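Local coordinates for protein geranylgeranyl pyrophosphate synthetase (Pyrococcus horikoshii, PDB 1WY0) that probably catalyses the stepwise condensation of isopentenyl diphosphate with allylic diphosphates to make geranylgeranyl diphosphate, as a member of the polyprenyl synthetase family, at residues 247-250 with 251-255; 286-289 with 290-294; 164-167 with 168-171; 51-54 with 55-59. One frame throughout, in Å; residues are numbered along the deposited sequence.

Interaction 1: residues 247-250 with 251-255; sequences VAHF and FENAD
The C-terminal turns of helix 245-253, part of the all-helical polyprenyl synthetase fold, bring Val-247 onto Phe-251 and Phe-250 onto Phe-251 and Ala-254. Phe-251 N bonds to Val-247 O over 3.0 Å, and the two side chains run alongside each other in the same direction. Val-247 CG1 comes obliquely to the Phe-251 ring and is 3.4 Å from its CE2. The two phenylalanine rings also meet obliquely, with planes 56° apart and Phe-250 CD1 3.5 Å from Phe-251 CD1. Phe-262 of helix 256-264 meets both rings. With an alanine here instead of Phe-251, Val-247 CG1 and the Phe-250 ring would probably lose their common neighbour, and a gap would open beside Phe-262.

Asn-253 serves the polar side. Its ND2 lies over one face of the His-249 ring, toward the rim, and donates to His-249 O at 3.2 Å. The histidine ring stacks on Tyr-302, and its ND1 is hydrogen-bonded to Ser-299 OG. At the helix end Phe-250 O takes two bonds. Asn-253 N stands above the carbonyl plane, while Ala-254 N lies 2.8 Å from Phe-250 O, almost in line with its C=O bond. Phe-250 CG is anti to the backbone N (chi1 167°), beside its own carbonyl carbon, which turns the ring to the end of the helix. There Ala-254 CB makes a CH-pi contact over one ring face, 3.6 Å from the Phe-250 centroid.

Interaction 2: residues 286-289 with 290-294; sequences DVME and AIDLL
Ile-291 lies one turn after Val-287 on helix 283-296, and its side chain runs alongside that of the valine, pointing the same way. Ile-291 CB is 3.8 Å from Val-287 O, and Ile-291 CG1 comes to 3.4 Å from Val-287 O. This follows from the first torsion (chi1 -70°), which sets CG1 beside the backbone N and so next to the carbonyl that this N binds. The second torsion is extended (chi2 178°) and carries CD1 onward. At the tip Ile-291 CD1 meets Val-287 CG1 at 4.1 Å, a loose apolar touch between methyl groups. Along the backbone, Ile-291 N donates to Val-287 O at 3.0 Å.

The next step of the helix repeats the spacing with different chemistry. Asp-292 N bonds to Met-288 O at 2.9 Å. The aspartate carboxylate lies obliquely across the methionine side chain, with Asp-292 OD2 3.7 Å from Met-288 CG. Asp-292 OD2 is also 3.3 Å from Met-288 O. Both are acceptors, so this approach is not a bond and is probably mildly unfavourable. Leu-293 N donates to Glu-289 O. The glutamate chain is extended, and its OE2 forms a salt bridge with Arg-261.

This is ordinary i to i+4 packing along one helix. Ala-290, Leu-293 and Leu-294 rest on Phe-262 of helix 256-264. Leu-293 and Leu-294 also touch Phe-250 of helix 245-253, and Ala-290 and Leu-294 reach Ile-238 of helix 236-240.

Interaction 3: residues 164-167 with 168-171; sequences TVTI and EEYM
Thr-166 and Glu-169 exchange two hydrogen bonds, each side chain serving the other's backbone nitrogen. Glu-169 N donates to Thr-166 OG1 at 2.9 Å, with an angle of 154° at the hydrogen. In return Thr-166 N donates to Glu-169 OE1, also at 2.9 Å, and meets the anti lone pair of that oxygen, the one turned from the other carboxylate oxygen. The threonine hydroxyl can do this because OG1 sits between its backbone N and carbonyl carbon (chi1 75°), facing the first turn of the helix. The two side chains cross at about a right angle, and Thr-166 CG2 packs 3.4 Å from Glu-169 OE1.

This is a capping box, with Thr-166 as the N-cap of helix 167-193. Beyond it the regular helical bonds begin. Tyr-170 N donates to Thr-166 O at 2.9 Å in a nearly straight bond (174°). Met-171 N donates to Ile-167 O at 3.0 Å. With an alanine in place of Glu-169, Thr-166 N would probably be left without its carboxylate acceptor, and only the threonine half of the box would remain.

Ile-167 N probably donates to an acceptor on another helix, Glu-252 OE1 of helix 245-253. Thr-164 O accepts from Lys-162 NZ, and the same lysine is in a long, weak ion pair with Glu-169 OE1. Tyr-170 touches Asp-219 of helix 197-224, which lies in a DDxxD-like sequence that in this family probably binds magnesium and diphosphate. Met-171 CG meets Ile-167 CG2 loosely, at 4.3 Å.

Interaction 4: residues 51-54 with 55-59; sequences PFVV and LTSTE
Pro-51 O accepts from Leu-55 N at 3.0 Å, a regular i to i+4 helix bond. Phe-52 comes next and is gripped at its carbonyl by a single residue. Thr-56 N reaches Phe-52 O at 2.8 Å, and the hydroxyl Thr-56 OG1 donates to the same oxygen at 2.6 Å from the opposite face of the carbonyl plane. Thr-56 OG1 also stands over the centre of the Phe-52 ring, 3.2 Å above its plane. With chi1 at -177° the Phe-52 ring swings away from its own N and sets one face against Thr-56 OG1.

Helix 49-57 is a buried helix of the polyprenyl synthetase fold, here between helices 3-25, 69-90 and 325-336, and hydroxyls of its serine and threonine turn back onto its own backbone. Val-53 O repeats the pattern. Val-53 O accepts from Ser-57 N and, at 2.7 Å, from Ser-57 OG. The two donors approach from opposite faces of the plane. Val-54 O takes Thr-58 N at 3.0 Å and a weak bond from Ser-57 N. Thr-58 OG1 is hydrogen-bonded to Gly-189 O, on helix 167-193.

Interactions 1, 2 and 3 cluster on one side of the chain's centre, and interaction 4 lies on the opposite side. Interaction 1 touches both of the others in the cluster. Its centre is about 10 Å from that of interaction 3, with Glu-252 OE1 3.2 Å from Ile-167 N in a probable hydrogen bond. Its centre is about 13 Å from that of interaction 2, where Phe-250 CB packs 3.4 Å from Leu-294 CD2. Interactions 2 and 3 do not touch. Interaction 4 is about 32 Å from interaction 3, centre to centre. It packs on helix 69-90, which carries the mercury ligand Tyr-81 and, by sequence, the other aspartate-rich motif of the family.

Interaction 1: residues 247-250 with 251-255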
ATOM      1  N   VAL A 247     -29.784  -7.363   1.501  1.00 33.49           N
ATOM      2  CA  VAL A 247     -30.126  -6.709   2.754  1.00 32.09           C
ATOM      3  C   VAL A 247     -30.549  -5.256   2.501  1.00 32.48           C
ATOM      4  O   VAL A 247     -31.423  -4.729   3.194  1.00 30.17           O
ATOM      5  CB  VAL A 247     -28.919  -6.760   3.711  1.00 33.82           C
ATOM      6  CG1 VAL A 247     -29.150  -5.882   4.899  1.00 36.71           C
ATOM      7  CG2 VAL A 247     -28.695  -8.180   4.170  1.00 34.97           C
ATOM      8  N   ALA A 248     -29.934  -4.605   1.513  1.00 31.75           N
ATOM      9  CA  ALA A 248     -30.296  -3.225   1.197  1.00 32.78           C
ATOM     10  C   ALA A 248     -31.726  -3.188   0.648  1.00 32.94           C
ATOM     11  O   ALA A 248     -32.514  -2.314   1.010  1.00 32.76           O
ATOM     12  CB  ALA A 248     -29.328  -2.634   0.180  1.00 30.80           C
ATOM     13  N   HIS A 249     -32.059  -4.131  -0.226  1.00 33.30           N
ATOM     14  CA  HIS A 249     -33.404  -4.179  -0.787  1.00 34.37           C
ATOM     15  C   HIS A 249     -34.412  -4.419   0.324  1.00 34.82           C
ATOM     16  O   HIS A 249     -35.480  -3.815   0.345  1.00 36.76           O
ATOM     17  CB  HIS A 249     -33.529  -5.301  -1.815  1.00 35.39           C
ATOM     18  CG  HIS A 249     -34.915  -5.463  -2.362  1.00 36.48           C
ATOM     19  ND1 HIS A 249     -35.875  -6.238  -1.746  1.00 37.57           N
ATOM     20  CD2 HIS A 249     -35.488  -4.986  -3.490  1.00 38.40           C
ATOM     21  CE1 HIS A 249     -36.979  -6.232  -2.471  1.00 38.21           C
ATOM     22  NE2 HIS A 249     -36.769  -5.480  -3.536  1.00 37.89           N
ATOM     23  N   PHE A 250     -34.079  -5.305   1.251  1.00 33.83           N
ATOM     24  CA  PHE A 250     -35.007  -5.612   2.342  1.00 33.59           C
ATOM     25  C   PHE A 250     -35.286  -4.394   3.232  1.00 34.17           C
ATOM     26  O   PHE A 250     -36.418  -4.090   3.592  1.00 34.71           O
ATOM     27  CB  PHE A 250     -34.413  -6.740   3.184  1.00 31.33           C
ATOM     28  CG  PHE A 250     -35.171  -6.852   4.474  1.00 30.67           C
ATOM     29  CD1 PHE A 250     -34.654  -6.276   5.627  1.00 29.58           C
ATOM     30  CD2 PHE A 250     -36.361  -7.558   4.519  1.00 33.42           C
ATOM     31  CE1 PHE A 250     -35.331  -6.409   6.831  1.00 31.15           C
ATOM     32  CE2 PHE A 250     -37.038  -7.688   5.729  1.00 31.31           C
ATOM     33  CZ  PHE A 250     -36.527  -7.113   6.887  1.00 30.92           C
ATOM     34  N   PHE A 251     -34.196  -3.706   3.631  1.00 34.98           N
ATOM     35  CA  PHE A 251     -34.361  -2.512   4.459  1.00 36.68           C
ATOM     36  C   PHE A 251     -35.163  -1.422   3.735  1.00 37.07           C
ATOM     37  O   PHE A 251     -35.858  -0.613   4.338  1.00 35.57           O
ATOM     38  CB  PHE A 251     -32.975  -1.973   4.828  1.00 36.90           C
ATOM     39  CG  PHE A 251     -32.395  -2.782   5.953  1.00 38.86           C
ATOM     40  CD1 PHE A 251     -33.235  -3.355   6.900  1.00 39.12           C
ATOM     41  CD2 PHE A 251     -31.022  -2.936   6.053  1.00 39.76           C
ATOM     42  CE1 PHE A 251     -32.697  -4.089   7.947  1.00 40.81           C
ATOM     43  CE2 PHE A 251     -30.491  -3.674   7.106  1.00 41.07           C
ATOM     44  CZ  PHE A 251     -31.323  -4.252   8.055  1.00 40.45           C
ATOM     45  N   GLU A 252     -35.020  -1.395   2.395  1.00 37.65           N
ATOM     46  CA  GLU A 252     -35.760  -0.394   1.631  1.00 41.91           C
ATOM     47  C   GLU A 252     -37.261  -0.713   1.534  1.00 43.81           C
ATOM     48  O   GLU A 252     -38.102   0.162   1.373  1.00 45.74           O
ATOM     49  CB  GLU A 252     -35.156  -0.277   0.231  1.00 42.94           C
ATOM     50  CG  GLU A 252     -35.273   1.152  -0.313  1.00 47.05           C
ATOM     51  CD  GLU A 252     -34.176   1.419  -1.319  1.00 47.40           C
ATOM     52  OE1 GLU A 252     -33.026   1.521  -0.917  1.00 45.06           O
ATOM     53  OE2 GLU A 252     -34.495   1.580  -2.500  1.00 50.83           O
ATOM     54  N   ASN A 253     -37.595  -2.012   1.621  1.00 42.93           N
ATOM     55  CA  ASN A 253     -38.970  -2.384   1.313  1.00 43.46           C
ATOM     56  C   ASN A 253     -39.777  -2.890   2.518  1.00 44.52           C
ATOM     57  O   ASN A 253     -41.004  -2.959   2.486  1.00 43.75           O
ATOM     58  CB  ASN A 253     -38.930  -3.445   0.212  1.00 42.63           C
ATOM     59  CG  ASN A 253     -38.855  -2.772  -1.137  1.00 44.98           C
ATOM     60  OD1 ASN A 253     -39.839  -2.263  -1.665  1.00 47.67           O
ATOM     61  ND2 ASN A 253     -37.660  -2.873  -1.750  1.00 43.39           N
ATOM     62  N   ALA A 254     -39.068  -3.285   3.593  1.00 44.46           N
ATOM     63  CA  ALA A 254     -39.772  -3.965   4.684  1.00 44.55           C
ATOM     64  C   ALA A 254     -40.509  -3.009   5.637  1.00 45.89           C
ATOM     65  O   ALA A 254     -40.142  -1.852   5.803  1.00 46.31           O
ATOM     66  CB  ALA A 254     -38.771  -4.815   5.460  1.00 43.52           C
ATOM     67  N   ASP A 255     -41.580  -3.472   6.282  1.00 46.45           N
ATOM     68  CA  ASP A 255     -42.324  -2.627   7.212  1.00 46.62           C
ATOM     69  C   ASP A 255     -41.529  -2.575   8.509  1.00 46.44           C
ATOM     70  O   ASP A 255     -40.624  -3.375   8.715  1.00 44.24           O
ATOM     71  CB  ASP A 255     -43.732  -3.185   7.476  1.00 47.67           C
ATOM     72  CG  ASP A 255     -43.711  -4.578   8.076  1.00 50.26           C
ATOM     73  OD1 ASP A 255     -43.094  -4.771   9.144  1.00 51.73           O
ATOM     74  OD2 ASP A 255     -44.325  -5.488   7.481  1.00 52.79           O
TER

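Interaction 2: residues 286-289 with 290-294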
ATOM      1  N   ASP A 286     -33.012 -18.570  14.093  1.00 44.73           N
ATOM      2  CA  ASP A 286     -32.901 -17.136  13.821  1.00 45.04           C
ATOM      3  C   ASP A 286     -32.411 -16.879  12.406  1.00 44.60           C
ATOM      4  O   ASP A 286     -32.874 -15.951  11.738  1.00 43.73           O
ATOM      5  CB  ASP A 286     -31.950 -16.455  14.804  1.00 45.98           C
ATOM      6  CG  ASP A 286     -32.433 -16.528  16.231  1.00 47.35           C
ATOM      7  OD1 ASP A 286     -33.652 -16.410  16.462  1.00 47.00           O
ATOM      8  OD2 ASP A 286     -31.583 -16.691  17.130  1.00 50.85           O
ATOM      9  N   VAL A 287     -31.456 -17.695  11.962  1.00 43.63           N
ATOM     10  CA  VAL A 287     -30.920 -17.577  10.615  1.00 41.94           C
ATOM     11  C   VAL A 287     -32.053 -17.773   9.611  1.00 40.97           C
ATOM     12  O   VAL A 287     -32.215 -16.981   8.681  1.00 39.57           O
ATOM     13  CB  VAL A 287     -29.827 -18.637  10.348  1.00 42.17           C
ATOM     14  CG1 VAL A 287     -29.613 -18.819   8.839  1.00 41.67           C
ATOM     15  CG2 VAL A 287     -28.531 -18.211  11.005  1.00 41.78           C
ATOM     16  N   MET A 288     -32.839 -18.828   9.803  1.00 40.44           N
ATOM     17  CA  MET A 288     -33.946 -19.111   8.899  1.00 40.26           C
ATOM     18  C   MET A 288     -35.034 -18.052   8.986  1.00 38.95           C
ATOM     19  O   MET A 288     -35.615 -17.680   7.977  1.00 39.61           O
ATOM     20  CB  MET A 288     -34.549 -20.489   9.188  1.00 41.52           C
ATOM     21  CG  MET A 288     -35.650 -20.877   8.205  1.00 41.89           C
ATOM     22  SD  MET A 288     -36.052 -22.626   8.218  1.00 45.48           S
ATOM     23  CE  MET A 288     -34.478 -23.309   7.698  1.00 44.00           C
ATOM     24  N   GLU A 289     -35.320 -17.576  10.192  1.00 39.37           N
ATOM     25  CA  GLU A 289     -36.338 -16.547  10.361  1.00 39.61           C
ATOM     26  C   GLU A 289     -35.913 -15.277   9.625  1.00 39.02           C
ATOM     27  O   GLU A 289     -36.758 -14.520   9.155  1.00 38.24           O
ATOM     28  CB  GLU A 289     -36.558 -16.231  11.845  1.00 40.17           C
ATOM     29  CG  GLU A 289     -37.338 -14.938  12.072  1.00 41.99           C
ATOM     30  CD  GLU A 289     -37.707 -14.682  13.524  1.00 44.08           C
ATOM     31  OE1 GLU A 289     -37.074 -15.263  14.437  1.00 43.65           O
ATOM     32  OE2 GLU A 289     -38.633 -13.873  13.751  1.00 46.50           O
ATOM     33  N   ALA A 290     -34.602 -15.058   9.525  1.00 38.68           N
ATOM     34  CA  ALA A 290     -34.052 -13.882   8.845  1.00 38.89           C
ATOM     35  C   ALA A 290     -34.127 -14.044   7.330  1.00 38.80           C
ATOM     36  O   ALA A 290     -34.434 -13.100   6.609  1.00 38.13           O
ATOM     37  CB  ALA A 290     -32.608 -13.655   9.274  1.00 37.77           C
ATOM     38  N   ILE A 291     -33.845 -15.247   6.844  1.00 38.02           N
ATOM     39  CA  ILE A 291     -33.917 -15.490   5.416  1.00 38.41           C
ATOM     40  C   ILE A 291     -35.378 -15.437   4.970  1.00 38.45           C
ATOM     41  O   ILE A 291     -35.685 -14.997   3.862  1.00 37.30           O
ATOM     42  CB  ILE A 291     -33.289 -16.847   5.061  1.00 38.35           C
ATOM     43  CG1 ILE A 291     -31.776 -16.755   5.273  1.00 37.49           C
ATOM     44  CG2 ILE A 291     -33.635 -17.239   3.632  1.00 38.24           C
ATOM     45  CD1 ILE A 291     -31.009 -18.035   5.011  1.00 38.81           C
ATOM     46  N   ASP A 292     -36.280 -15.864   5.850  1.00 39.94           N
ATOM     47  CA  ASP A 292     -37.702 -15.833   5.537  1.00 41.12           C
ATOM     48  C   ASP A 292     -38.186 -14.390   5.413  1.00 41.09           C
ATOM     49  O   ASP A 292     -39.031 -14.072   4.572  1.00 42.40           O
ATOM     50  CB  ASP A 292     -38.507 -16.554   6.619  1.00 43.13           C
ATOM     51  CG  ASP A 292     -38.402 -18.062   6.512  1.00 46.08           C
ATOM     52  OD1 ASP A 292     -38.077 -18.559   5.408  1.00 46.10           O
ATOM     53  OD2 ASP A 292     -38.659 -18.748   7.525  1.00 48.46           O
ATOM     54  N   LEU A 293     -37.655 -13.521   6.264  1.00 39.88           N
ATOM     55  CA  LEU A 293     -38.022 -12.115   6.233  1.00 38.82           C
ATOM     56  C   LEU A 293     -37.596 -11.508   4.906  1.00 38.35           C
ATOM     57  O   LEU A 293     -38.297 -10.678   4.351  1.00 39.74           O
ATOM     58  CB  LEU A 293     -37.361 -11.364   7.389  1.00 37.66           C
ATOM     59  CG  LEU A 293     -38.136 -11.433   8.700  1.00 38.47           C
ATOM     60  CD1 LEU A 293     -37.398 -10.678   9.791  1.00 39.41           C
ATOM     61  CD2 LEU A 293     -39.519 -10.843   8.486  1.00 38.35           C
ATOM     62  N   LEU A 294     -36.448 -11.943   4.401  1.00 37.63           N
ATOM     63  CA  LEU A 294     -35.916 -11.456   3.135  1.00 38.49           C
ATOM     64  C   LEU A 294     -36.735 -11.929   1.929  1.00 38.49           C
ATOM     65  O   LEU A 294     -36.932 -11.183   0.964  1.00 38.96           O
ATOM     66  CB  LEU A 294     -34.466 -11.922   2.969  1.00 39.12           C
ATOM     67  CG  LEU A 294     -33.437 -11.439   3.997  1.00 39.32           C
ATOM     68  CD1 LEU A 294     -32.087 -12.042   3.675  1.00 39.30           C
ATOM     69  CD2 LEU A 294     -33.365  -9.915   3.982  1.00 40.59           C
TER

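Interaction 3: residues 164-167 with 168-171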
ATOM      1  N   THR A 164     -28.682   0.052   9.024  1.00 43.00           N
ATOM      2  CA  THR A 164     -29.241  -0.090   7.676  1.00 41.91           C
ATOM      3  C   THR A 164     -28.479   0.676   6.599  1.00 41.55           C
ATOM      4  O   THR A 164     -27.742   1.612   6.896  1.00 42.45           O
ATOM      5  CB  THR A 164     -30.739   0.364   7.619  1.00 42.93           C
ATOM      6  OG1 THR A 164     -30.829   1.788   7.785  1.00 41.71           O
ATOM      7  CG2 THR A 164     -31.549  -0.314   8.718  1.00 40.98           C
ATOM      8  N   VAL A 165     -28.660   0.261   5.346  1.00 40.96           N
ATOM      9  CA  VAL A 165     -28.020   0.896   4.194  1.00 40.51           C
ATOM     10  C   VAL A 165     -29.041   0.918   3.076  1.00 39.43           C
ATOM     11  O   VAL A 165     -30.015   0.180   3.121  1.00 39.90           O
ATOM     12  CB  VAL A 165     -26.789   0.098   3.661  1.00 40.58           C
ATOM     13  CG1 VAL A 165     -25.635   0.165   4.646  1.00 42.39           C
ATOM     14  CG2 VAL A 165     -27.188  -1.340   3.398  1.00 40.25           C
ATOM     15  N   THR A 166     -28.806   1.747   2.067  1.00 39.82           N
ATOM     16  CA  THR A 166     -29.715   1.845   0.934  1.00 39.03           C
ATOM     17  C   THR A 166     -29.131   1.103  -0.256  1.00 38.67           C
ATOM     18  O   THR A 166     -27.935   0.823  -0.296  1.00 38.84           O
ATOM     19  CB  THR A 166     -29.946   3.316   0.517  1.00 40.03           C
ATOM     20  OG1 THR A 166     -28.795   3.808  -0.185  1.00 38.67           O
ATOM     21  CG2 THR A 166     -30.200   4.180   1.753  1.00 39.31           C
ATOM     22  N   ILE A 167     -29.978   0.777  -1.226  1.00 37.98           N
ATOM     23  CA  ILE A 167     -29.519   0.078  -2.409  1.00 38.44           C
ATOM     24  C   ILE A 167     -28.448   0.931  -3.067  1.00 40.87           C
ATOM     25  O   ILE A 167     -27.458   0.416  -3.577  1.00 40.65           O
ATOM     26  CB  ILE A 167     -30.676  -0.147  -3.415  1.00 37.91           C
ATOM     27  CG1 ILE A 167     -31.639  -1.216  -2.882  1.00 38.34           C
ATOM     28  CG2 ILE A 167     -30.126  -0.533  -4.775  1.00 35.45           C
ATOM     29  CD1 ILE A 167     -32.901  -1.376  -3.728  1.00 39.17           C
ATOM     30  N   GLU A 168     -28.659   2.243  -3.049  1.00 41.78           N
ATOM     31  CA  GLU A 168     -27.727   3.180  -3.655  1.00 43.28           C
ATOM     32  C   GLU A 168     -26.378   3.202  -2.942  1.00 42.21           C
ATOM     33  O   GLU A 168     -25.335   3.318  -3.579  1.00 41.65           O
ATOM     34  CB  GLU A 168     -28.317   4.588  -3.632  1.00 45.69           C
ATOM     35  CG  GLU A 168     -27.396   5.616  -4.249  1.00 50.60           C
ATOM     36  CD  GLU A 168     -27.809   7.019  -3.914  1.00 53.57           C
ATOM     37  OE1 GLU A 168     -28.913   7.427  -4.353  1.00 53.83           O
ATOM     38  OE2 GLU A 168     -27.030   7.706  -3.201  1.00 56.36           O
ATOM     39  N   GLU A 169     -26.409   3.128  -1.618  1.00 41.14           N
ATOM     40  CA  GLU A 169     -25.184   3.127  -0.838  1.00 40.50           C
ATOM     41  C   GLU A 169     -24.410   1.857  -1.156  1.00 39.48           C
ATOM     42  O   GLU A 169     -23.225   1.912  -1.493  1.00 38.85           O
ATOM     43  CB  GLU A 169     -25.503   3.195   0.655  1.00 40.70           C
ATOM     44  CG  GLU A 169     -25.550   4.617   1.192  1.00 44.93           C
ATOM     45  CD  GLU A 169     -26.126   4.709   2.597  1.00 45.64           C
ATOM     46  OE1 GLU A 169     -27.018   3.905   2.947  1.00 42.73           O
ATOM     47  OE2 GLU A 169     -25.686   5.602   3.352  1.00 50.28           O
ATOM     48  N   TYR A 170     -25.093   0.718  -1.072  1.00 38.43           N
ATOM     49  CA  TYR A 170     -24.347  -0.512  -1.308  1.00 38.36           C
ATOM     50  C   TYR A 170     -23.794  -0.568  -2.732  1.00 37.56           C
ATOM     51  O   TYR A 170     -22.630  -0.869  -2.963  1.00 37.71           O
ATOM     52  CB  TYR A 170     -25.288  -1.694  -1.069  1.00 38.94           C
ATOM     53  CG  TYR A 170     -24.705  -2.927  -1.663  1.00 39.80           C
ATOM     54  CD1 TYR A 170     -23.794  -3.685  -0.931  1.00 38.50           C
ATOM     55  CD2 TYR A 170     -25.057  -3.327  -2.952  1.00 38.86           C
ATOM     56  CE1 TYR A 170     -23.248  -4.836  -1.477  1.00 36.66           C
ATOM     57  CE2 TYR A 170     -24.502  -4.473  -3.503  1.00 38.62           C
ATOM     58  CZ  TYR A 170     -23.598  -5.223  -2.773  1.00 39.21           C
ATOM     59  OH  TYR A 170     -23.047  -6.369  -3.311  1.00 39.33           O
ATOM     60  N   MET A 171     -24.546  -0.217  -3.770  1.00 38.09           N
ATOM     61  CA  MET A 171     -24.017  -0.228  -5.130  1.00 36.77           C
ATOM     62  C   MET A 171     -22.847   0.726  -5.359  1.00 36.17           C
ATOM     63  O   MET A 171     -21.986   0.461  -6.188  1.00 37.10           O
ATOM     64  CB  MET A 171     -25.127   0.087  -6.140  1.00 38.07           C
ATOM     65  CG  MET A 171     -26.128  -1.033  -6.367  1.00 38.86           C
ATOM     66  SD  MET A 171     -25.392  -2.665  -6.577  1.00 42.25           S
ATOM     67  CE  MET A 171     -24.699  -2.504  -8.240  1.00 39.53           C
TER

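Interaction 4: residues 51-54 with 55-59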
ATOM      1  N   PRO A  51      -6.420 -11.765 -14.106  1.00 37.23           N
ATOM      2  CA  PRO A  51      -5.358 -11.753 -15.114  1.00 37.79           C
ATOM      3  C   PRO A  51      -5.876 -12.373 -16.416  1.00 39.52           C
ATOM      4  O   PRO A  51      -5.548 -11.915 -17.510  1.00 39.65           O
ATOM      5  CB  PRO A  51      -4.263 -12.600 -14.471  1.00 38.60           C
ATOM      6  CG  PRO A  51      -4.480 -12.399 -13.012  1.00 37.92           C
ATOM      7  CD  PRO A  51      -5.978 -12.465 -12.888  1.00 37.42           C
ATOM      8  N   PHE A  52      -6.690 -13.417 -16.289  1.00 40.99           N
ATOM      9  CA  PHE A  52      -7.264 -14.082 -17.454  1.00 42.65           C
ATOM     10  C   PHE A  52      -8.064 -13.082 -18.277  1.00 43.67           C
ATOM     11  O   PHE A  52      -8.027 -13.103 -19.503  1.00 44.49           O
ATOM     12  CB  PHE A  52      -8.187 -15.232 -17.029  1.00 43.05           C
ATOM     13  CG  PHE A  52      -8.756 -16.014 -18.189  1.00 43.38           C
ATOM     14  CD1 PHE A  52      -7.946 -16.852 -18.947  1.00 43.90           C
ATOM     15  CD2 PHE A  52     -10.099 -15.901 -18.529  1.00 43.65           C
ATOM     16  CE1 PHE A  52      -8.466 -17.566 -20.023  1.00 44.71           C
ATOM     17  CE2 PHE A  52     -10.631 -16.611 -19.605  1.00 44.05           C
ATOM     18  CZ  PHE A  52      -9.810 -17.447 -20.354  1.00 41.42           C
ATOM     19  N   VAL A  53      -8.787 -12.201 -17.601  1.00 43.06           N
ATOM     20  CA  VAL A  53      -9.581 -11.208 -18.299  1.00 42.73           C
ATOM     21  C   VAL A  53      -8.658 -10.254 -19.034  1.00 44.04           C
ATOM     22  O   VAL A  53      -8.988  -9.764 -20.116  1.00 45.12           O
ATOM     23  CB  VAL A  53     -10.476 -10.443 -17.313  1.00 42.45           C
ATOM     24  CG1 VAL A  53     -11.154  -9.262 -18.000  1.00 39.95           C
ATOM     25  CG2 VAL A  53     -11.516 -11.393 -16.759  1.00 40.31           C
ATOM     26  N   VAL A  54      -7.491 -10.006 -18.457  1.00 43.30           N
ATOM     27  CA  VAL A  54      -6.527  -9.117 -19.080  1.00 42.86           C
ATOM     28  C   VAL A  54      -6.061  -9.703 -20.416  1.00 44.27           C
ATOM     29  O   VAL A  54      -6.320  -9.136 -21.477  1.00 43.07           O
ATOM     30  CB  VAL A  54      -5.290  -8.898 -18.175  1.00 42.83           C
ATOM     31  CG1 VAL A  54      -4.293  -7.999 -18.877  1.00 41.25           C
ATOM     32  CG2 VAL A  54      -5.713  -8.276 -16.841  1.00 43.01           C
ATOM     33  N   LEU A  55      -5.369 -10.838 -20.349  1.00 45.61           N
ATOM     34  CA  LEU A  55      -4.848 -11.505 -21.539  1.00 46.98           C
ATOM     35  C   LEU A  55      -5.944 -11.844 -22.545  1.00 46.18           C
ATOM     36  O   LEU A  55      -5.738 -11.725 -23.746  1.00 47.50           O
ATOM     37  CB  LEU A  55      -4.094 -12.781 -21.146  1.00 45.68           C
ATOM     38  CG  LEU A  55      -2.975 -12.580 -20.119  1.00 48.17           C
ATOM     39  CD1 LEU A  55      -2.289 -13.905 -19.828  1.00 47.69           C
ATOM     40  CD2 LEU A  55      -1.978 -11.564 -20.643  1.00 48.62           C
ATOM     41  N   THR A  56      -7.104 -12.266 -22.057  1.00 46.50           N
ATOM     42  CA  THR A  56      -8.205 -12.606 -22.948  1.00 46.59           C
ATOM     43  C   THR A  56      -8.770 -11.357 -23.610  1.00 47.74           C
ATOM     44  O   THR A  56      -9.224 -11.410 -24.753  1.00 48.45           O
ATOM     45  CB  THR A  56      -9.348 -13.330 -22.204  1.00 45.45           C
ATOM     46  OG1 THR A  56      -8.840 -14.516 -21.583  1.00 45.57           O
ATOM     47  CG2 THR A  56     -10.448 -13.727 -23.177  1.00 44.00           C
ATOM     48  N   SER A  57      -8.740 -10.235 -22.899  1.00 49.03           N
ATOM     49  CA  SER A  57      -9.253  -8.984 -23.443  1.00 50.51           C
ATOM     50  C   SER A  57      -8.343  -8.431 -24.523  1.00 52.66           C
ATOM     51  O   SER A  57      -8.809  -7.799 -25.473  1.00 53.59           O
ATOM     52  CB  SER A  57      -9.425  -7.942 -22.339  1.00 49.55           C
ATOM     53  OG  SER A  57     -10.616  -8.175 -21.608  1.00 49.09           O
ATOM     54  N   THR A  58      -7.045  -8.668 -24.378  1.00 53.66           N
ATOM     55  CA  THR A  58      -6.103  -8.212 -25.393  1.00 54.82           C
ATOM     56  C   THR A  58      -6.220  -9.031 -26.683  1.00 56.58           C
ATOM     57  O   THR A  58      -5.696  -8.677 -27.731  1.00 56.72           O
ATOM     58  CB  THR A  58      -4.688  -8.334 -24.824  1.00 54.30           C
ATOM     59  OG1 THR A  58      -4.578  -7.504 -23.664  1.00 55.34           O
ATOM     60  CG2 THR A  58      -3.661  -7.869 -25.861  1.00 54.73           C
ATOM     61  N   GLU A  59      -6.905 -10.184 -26.568  1.00 58.14           N
ATOM     62  CA  GLU A  59      -7.083 -11.035 -27.741  1.00 59.31           C
ATOM     63  C   GLU A  59      -8.403 -10.740 -28.455  1.00 60.34           C
ATOM     64  O   GLU A  59      -8.593 -11.033 -29.629  1.00 61.83           O
ATOM     65  CB  GLU A  59      -7.053 -12.495 -27.280  1.00 60.29           C
ATOM     66  CG  GLU A  59      -7.186 -13.477 -28.447  1.00 62.97           C
ATOM     67  CD  GLU A  59      -7.079 -14.894 -27.929  1.00 63.46           C
ATOM     68  OE1 GLU A  59      -7.323 -15.818 -28.693  1.00 64.40           O
ATOM     69  OE2 GLU A  59      -6.745 -15.063 -26.759  1.00 63.36           O
TER